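Local coordinates for protein endoglucanase, family GH5 (PDB 6GL2) that hydrolyses hemicellulose, probably acting on mixed-linked glucan and related beta-glucans as a family GH5 endoglucanase, at residues K124-L127 / S128-T132; K258-D261 / K262-E266; G317-R321 / N322-W326. All coordinates share one frame; numbering follows the deposited sequence. Where two conformers were deposited one is given.

Interaction 1: residues K124-L127 / S128-T132; sequences KDEL and SKVWT
The carbonyl oxygen of Ser128, whose own N-H bonds back to Lys124 O at 3.1 Å, is gripped by two groups of Thr132. Thr132 OG1 donates to Ser128 O at 2.8 Å. Thr132 N donates to the same oxygen at 3.0 Å. The two donors arrive from opposite faces of the carbonyl plane, and the threonine hydroxyl thus donates back to its own helix. Between the two segments the backbone bonds run four residues back. Val130 N reaches Glu126 O at 2.9 Å. Trp131 N reaches Leu127 O at 2.9 Å in an almost straight bond, 172° at the hydrogen. The bond from Lys129 N to Asp125 O is weak. These turns belong to helix 117-137, which links strand 101-105 to strand 145-148 in a beta-alpha-beta unit of the TIM barrel. Two side-chain pairs run along the buried part of the helix. Glu126 and Val130 lie side by side and point the same way. Glu126 CG stands opposite its own backbone N (chi1 -175°), and Val130 CG2 lies 4.0 Å from Glu126 CG. Leu127 CD2 lies 4.2 Å from Trp131 CD1, oblique to the indole. Trp131 NE1 is bonded to Thr149 O, and the indole meets the ring of Phe147. Lys124 NZ bonds to Gln175 on helix 167-186, and Leu127 packs on Tyr176 of that same helix.

Interaction 2: residues K258-D261 / K262-E266; sequences KIRD and KFIVE
Arg260 O takes two backbone donors from the next turn. Val265 N reaches five residues back to bind it at 2.9 Å, nearly in line with the carbonyl bond, while the bond from Ile264 N is weak. Glu266 N does the same to Asp261 O, also five residues back, at 2.9 Å. Just before this the spacing is four residues: Phe263 N bonds to Ile259 O at 3.0 Å. Among the apolar contacts, Ile259 CG2 lies 4.0 Å from Phe263 CD2, and the two side chains cross obliquely. Ile264 CD1 rests near Arg260 CB, and Val265 runs beside the Arg260 chain. Lys262 CG sits over one face of the Phe263 ring, toward its rim. Two salt bridges form within the segments. Lys262 bends at chi2 (69°), and its NZ meets Glu266 OE2 on the syn side at 3.0 Å. This NZ also bonds to Asn211. Arg260 NE donates to Asp261 OD1 at 2.9 Å from above the carboxylate plane; NH1 of the same arginine pairs with Asp257. Ile259, Phe263 and Ile264 all touch Val271 on strand 271-276. This is a TIM-barrel helix packed on its strands and widening into a pi-type turn at its C-terminal end.

Interaction 3: residues G317-R321 / N322-W326; sequences GIFNR and NTLEW
Phe319 holds its ring opposite the backbone N (chi1 178°), and Trp326 turns its indole opposite its own carbonyl carbon (chi1 -65°), which brings the two rings together. The edge of Phe319 points at the face of Trp326. The phenyl and the six-membered ring have centroids 4.9 Å apart, with planes at 53°, an edge-to-face pair. Phe319 CB adds a CH-pi contact over that same six-membered ring, 4.0 Å from its centroid. Ile318 CG1 lies 4.0 Å from Trp326 CZ3, and Leu324 CD2 lies 4.0 Å from Phe319 CZ. A single beta bridge joins Phe319 and Trp326. Next to it, Asn320 N donates to Glu325 O at 2.7 Å. The chain reverses between them, with Leu324 in a left-handed backbone conformation. Asn320 turns its amide into the bend. Its OD1 accepts Thr323 N at 3.0 Å, from well above the carbonyl plane. Asn322 N gives it a weak bond, and a water donates to both Asn320 OD1 and Asn322 OD1. Thr323 OG1 accepts Glu325 N at 3.3 Å, an ST turn. Asp309 OD2 takes the N-H groups of Ile318 and Phe319, and Trp326 packs on helix 48-57. Three donors, one weak and one a water, converge on Asn320 OD1; they probably restrain the amide and may polarise it, while the aromatic pair packs the bend's two ends together beside the Asn320-Glu325 bond.

In the fold
All three contacts are local and follow one another along the chain; none nests in or crosses another. Interaction 1 comes first, within helix 117-137 between the third and fourth barrel strands. Interaction 2 follows, at the end of helix 246-266, just before strand 271-276. Neither closes a loop; each ties successive helix turns. Interaction 3 does close one, a tight reversal between the last strand, 304-307, and helix 329-336, beside helix 48-57. No two of them touch. Interaction 3 lies across the chain's centre from both others, its centre about 36 Å from that of interaction 1. Three separate parts of the shell around one barrel are thus involved.

Interaction 1: residues K124-L127 / S128-T132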
# COMPACT_ATOMS: atom_id res chain seq x y z
N LYS A 124 -0.91 -10.77 17.99
CA LYS A 124 0.10 -11.59 17.33
C LYS A 124 -0.44 -12.96 17.08
O LYS A 124 -0.16 -13.57 16.03
CB LYS A 124 1.37 -11.63 18.22
CG LYS A 124 2.08 -10.28 18.17
CD LYS A 124 3.07 -10.03 19.33
CE LYS A 124 4.25 -10.97 19.28
NZ LYS A 124 5.11 -10.69 20.49
N ASP A 125 -1.29 -13.47 17.94
CA ASP A 125 -1.89 -14.78 17.69
C ASP A 125 -2.80 -14.77 16.41
O ASP A 125 -2.75 -15.63 15.55
CB ASP A 125 -2.71 -15.25 18.90
CG ASP A 125 -1.88 -15.60 20.16
OD1 ASP A 125 -0.64 -15.80 20.14
OD2 ASP A 125 -2.60 -15.52 21.23
N GLU A 126 -3.69 -13.77 16.37
CA GLU A 126 -4.61 -13.61 15.25
C GLU A 126 -3.87 -13.33 13.95
O GLU A 126 -4.19 -13.97 12.93
CB GLU A 126 -5.65 -12.51 15.54
CG GLU A 126 -6.65 -12.48 14.39
CD GLU A 126 -7.92 -11.69 14.67
OE1 GLU A 126 -8.03 -11.07 15.74
OE2 GLU A 126 -8.75 -11.72 13.71
N LEU A 127 -2.90 -12.45 13.98
CA LEU A 127 -2.15 -12.12 12.77
C LEU A 127 -1.45 -13.29 12.16
O LEU A 127 -1.41 -13.47 10.99
CB LEU A 127 -1.14 -11.00 13.02
CG LEU A 127 -1.48 -9.59 12.78
CD1 LEU A 127 -0.19 -8.78 13.03
CD2 LEU A 127 -1.92 -9.43 11.30
N SER A 128 -0.86 -14.12 13.03
CA SER A 128 -0.16 -15.29 12.55
C SER A 128 -1.14 -16.22 11.80
O SER A 128 -0.82 -16.69 10.70
CB SER A 128 0.42 -16.06 13.75
OG SER A 128 1.18 -17.14 13.28
N LYS A 129 -2.32 -16.43 12.35
CA LYS A 129 -3.34 -17.31 11.77
C LYS A 129 -3.84 -16.70 10.44
O LYS A 129 -4.03 -17.38 9.41
CB LYS A 129 -4.53 -17.50 12.68
CG LYS A 129 -4.30 -18.45 13.84
CD LYS A 129 -3.86 -19.81 13.39
CE LYS A 129 -3.64 -20.74 14.58
NZ LYS A 129 -3.04 -22.05 14.20
N VAL A 130 -4.11 -15.38 10.41
CA VAL A 130 -4.65 -14.72 9.22
C VAL A 130 -3.61 -14.74 8.14
O VAL A 130 -3.95 -15.09 7.01
CB VAL A 130 -5.15 -13.31 9.59
CG1 VAL A 130 -5.49 -12.49 8.32
CG2 VAL A 130 -6.40 -13.45 10.48
N TRP A 131 -2.36 -14.32 8.36
CA TRP A 131 -1.35 -14.33 7.36
C TRP A 131 -1.06 -15.74 6.85
O TRP A 131 -0.74 -15.93 5.67
CB TRP A 131 -0.05 -13.52 7.68
CG TRP A 131 -0.13 -12.16 7.09
CD1 TRP A 131 -0.19 -10.94 7.77
CD2 TRP A 131 -0.23 -11.85 5.70
NE1 TRP A 131 -0.31 -9.91 6.88
CE2 TRP A 131 -0.33 -10.41 5.59
CE3 TRP A 131 -0.19 -12.62 4.54
CZ2 TRP A 131 -0.52 -9.79 4.38
CZ3 TRP A 131 -0.33 -11.98 3.35
CH2 TRP A 131 -0.47 -10.58 3.23
N THR A 132 -1.06 -16.74 7.75
CA THR A 132 -0.88 -18.08 7.25
C THR A 132 -1.92 -18.45 6.18
O THR A 132 -1.57 -19.03 5.18
CB THR A 132 -0.89 -19.08 8.42
OG1 THR A 132 0.25 -18.81 9.26
CG2 THR A 132 -0.76 -20.54 7.91

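Interaction 2: residues K258-D261 / K262-E266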
# COMPACT_ATOMS: atom_id res chain seq x y z
N LYS A 258 14.79 12.45 2.34
CA LYS A 258 14.77 11.85 3.66
C LYS A 258 14.54 10.33 3.60
O LYS A 258 15.20 9.50 4.19
CB LYS A 258 13.74 12.54 4.55
CG LYS A 258 13.36 11.98 5.86
CD LYS A 258 12.28 12.88 6.52
CE LYS A 258 10.78 12.56 6.17
NZ LYS A 258 9.54 13.23 6.80
N ILE A 259 13.52 9.97 2.81
CA ILE A 259 13.15 8.56 2.60
C ILE A 259 14.29 7.82 1.88
O ILE A 259 14.73 6.74 2.26
CB ILE A 259 11.85 8.51 1.78
CG1 ILE A 259 10.70 9.17 2.55
CG2 ILE A 259 11.58 7.09 1.24
CD1 ILE A 259 9.48 9.41 1.68
N ARG A 260 14.80 8.41 0.79
CA ARG A 260 15.93 7.83 0.07
C ARG A 260 17.16 7.64 0.95
O ARG A 260 17.79 6.59 1.03
CB ARG A 260 16.34 8.68 -1.16
CG ARG A 260 17.65 8.30 -1.82
CD ARG A 260 18.23 9.45 -2.65
NE ARG A 260 18.61 10.67 -1.84
CZ ARG A 260 18.85 11.87 -2.37
NH1 ARG A 260 18.72 12.05 -3.70
NH2 ARG A 260 19.18 12.89 -1.59
N ASP A 261 17.48 8.73 1.64
CA ASP A 261 18.72 8.70 2.48
C ASP A 261 18.71 7.63 3.56
O ASP A 261 19.71 6.95 3.83
CB ASP A 261 19.03 10.08 3.04
CG ASP A 261 19.41 11.10 1.95
OD1 ASP A 261 19.70 10.72 0.81
OD2 ASP A 261 19.41 12.32 2.31
N LYS A 262 17.53 7.45 4.19
CA LYS A 262 17.39 6.48 5.28
C LYS A 262 17.35 5.08 4.69
O LYS A 262 18.11 4.22 5.02
CB LYS A 262 16.16 6.72 6.14
CG LYS A 262 15.95 5.68 7.23
CD LYS A 262 17.08 5.88 8.25
CE LYS A 262 16.97 5.15 9.58
NZ LYS A 262 18.14 5.62 10.41
N PHE A 263 16.37 4.81 3.81
CA PHE A 263 16.12 3.43 3.37
C PHE A 263 17.04 2.95 2.26
O PHE A 263 17.53 1.84 2.33
CB PHE A 263 14.66 3.24 2.99
CG PHE A 263 13.71 3.51 4.14
CD1 PHE A 263 13.78 2.72 5.25
CD2 PHE A 263 12.70 4.47 4.10
CE1 PHE A 263 12.89 2.93 6.28
CE2 PHE A 263 11.78 4.63 5.14
CZ PHE A 263 11.91 3.87 6.24
N ILE A 264 17.11 3.72 1.21
CA ILE A 264 17.85 3.32 0.04
C ILE A 264 19.39 3.37 0.26
O ILE A 264 20.10 2.40 -0.07
CB ILE A 264 17.48 4.16 -1.21
CG1 ILE A 264 15.95 4.00 -1.53
CG2 ILE A 264 18.41 3.77 -2.41
CD1 ILE A 264 15.36 4.87 -2.57
N VAL A 265 19.83 4.49 0.79
CA VAL A 265 21.31 4.71 1.00
C VAL A 265 21.70 4.03 2.32
O VAL A 265 22.43 3.04 2.30
CB VAL A 265 21.65 6.20 0.94
CG1 VAL A 265 23.13 6.44 1.32
CG2 VAL A 265 21.26 6.81 -0.38
N GLU A 266 21.24 4.50 3.44
CA GLU A 266 21.72 3.92 4.69
C GLU A 266 21.37 2.43 4.87
O GLU A 266 22.20 1.64 5.31
CB GLU A 266 21.25 4.75 5.88
CG GLU A 266 21.61 4.19 7.26
CD GLU A 266 20.68 4.68 8.37
OE1 GLU A 266 20.57 5.94 8.52
OE2 GLU A 266 20.04 3.79 9.05

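Interaction 3: residues G317-R321 / N322-W326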
# COMPACT_ATOMS: atom_id res chain seq x y z
N GLY A 317 -10.49 9.94 -6.97
CA GLY A 317 -10.78 9.12 -8.12
C GLY A 317 -10.37 9.81 -9.43
O GLY A 317 -10.84 10.94 -9.75
N ILE A 318 -9.48 9.19 -10.15
CA ILE A 318 -9.08 9.62 -11.48
C ILE A 318 -9.57 8.73 -12.61
O ILE A 318 -9.68 9.19 -13.76
CB ILE A 318 -7.55 9.88 -11.60
CG1 ILE A 318 -6.76 8.61 -11.37
CG2 ILE A 318 -7.13 10.90 -10.53
CD1 ILE A 318 -5.28 8.79 -11.66
N PHE A 319 -10.02 7.53 -12.25
CA PHE A 319 -10.67 6.57 -13.19
C PHE A 319 -12.13 6.43 -12.82
O PHE A 319 -12.45 6.32 -11.65
CB PHE A 319 -9.97 5.24 -13.07
CG PHE A 319 -10.56 4.14 -13.94
CD1 PHE A 319 -10.60 4.28 -15.33
CD2 PHE A 319 -11.13 3.03 -13.41
CE1 PHE A 319 -11.14 3.27 -16.11
CE2 PHE A 319 -11.68 2.04 -14.23
CZ PHE A 319 -11.71 2.15 -15.58
N ASN A 320 -13.04 6.45 -13.83
CA ASN A 320 -14.42 6.25 -13.60
C ASN A 320 -14.78 4.77 -13.78
O ASN A 320 -14.82 4.23 -14.89
CB ASN A 320 -15.26 7.09 -14.57
CG ASN A 320 -16.69 7.05 -14.22
OD1 ASN A 320 -17.28 6.06 -13.86
ND2 ASN A 320 -17.39 8.22 -14.51
N ARG A 321 -14.95 4.07 -12.68
CA ARG A 321 -15.25 2.62 -12.70
C ARG A 321 -16.61 2.30 -13.30
O ARG A 321 -16.74 1.14 -13.79
CB ARG A 321 -15.13 2.04 -11.26
CG ARG A 321 -13.77 2.24 -10.67
CD ARG A 321 -13.67 1.72 -9.28
NE ARG A 321 -12.48 2.27 -8.63
CZ ARG A 321 -12.13 2.05 -7.35
NH1 ARG A 321 -12.74 1.13 -6.60
NH2 ARG A 321 -11.15 2.76 -6.83
N ASN A 322 -17.51 3.25 -13.28
CA ASN A 322 -18.86 2.99 -13.83
C ASN A 322 -18.94 3.16 -15.33
O ASN A 322 -19.65 2.40 -15.98
CB ASN A 322 -19.84 3.93 -13.18
CG ASN A 322 -20.08 3.58 -11.68
OD1 ASN A 322 -19.98 4.40 -10.83
ND2 ASN A 322 -20.29 2.33 -11.44
N THR A 323 -18.11 3.98 -15.91
CA THR A 323 -18.15 4.21 -17.35
C THR A 323 -16.93 3.72 -18.08
O THR A 323 -16.91 3.66 -19.31
CB THR A 323 -18.26 5.70 -17.63
OG1 THR A 323 -17.02 6.35 -17.32
CG2 THR A 323 -19.43 6.39 -16.94
N LEU A 324 -15.88 3.30 -17.35
CA LEU A 324 -14.64 2.87 -17.93
C LEU A 324 -13.85 3.93 -18.62
O LEU A 324 -12.95 3.60 -19.36
CB LEU A 324 -14.74 1.57 -18.73
CG LEU A 324 -15.49 0.44 -18.05
CD1 LEU A 324 -15.74 -0.74 -19.03
CD2 LEU A 324 -14.83 0.00 -16.77
N GLU A 325 -14.18 5.19 -18.42
CA GLU A 325 -13.42 6.33 -18.87
C GLU A 325 -12.58 6.88 -17.75
O GLU A 325 -12.84 6.66 -16.55
CB GLU A 325 -14.39 7.41 -19.37
CG GLU A 325 -15.35 6.97 -20.47
CD GLU A 325 -14.70 6.76 -21.78
OE1 GLU A 325 -13.52 6.99 -21.98
OE2 GLU A 325 -15.42 6.39 -22.79
N TRP A 326 -11.56 7.67 -18.06
CA TRP A 326 -10.80 8.43 -17.09
C TRP A 326 -11.44 9.73 -16.84
O TRP A 326 -11.76 10.51 -17.75
CB TRP A 326 -9.36 8.62 -17.56
CG TRP A 326 -8.66 7.30 -17.63
CD1 TRP A 326 -8.64 6.39 -18.69
CD2 TRP A 326 -7.89 6.66 -16.60
NE1 TRP A 326 -8.00 5.25 -18.35
CE2 TRP A 326 -7.48 5.38 -17.10
CE3 TRP A 326 -7.44 7.04 -15.30
CZ2 TRP A 326 -6.78 4.50 -16.35
CZ3 TRP A 326 -6.77 6.15 -14.56
CH2 TRP A 326 -6.40 4.87 -15.07
O HOH W 1 -19.19 7.29 -11.62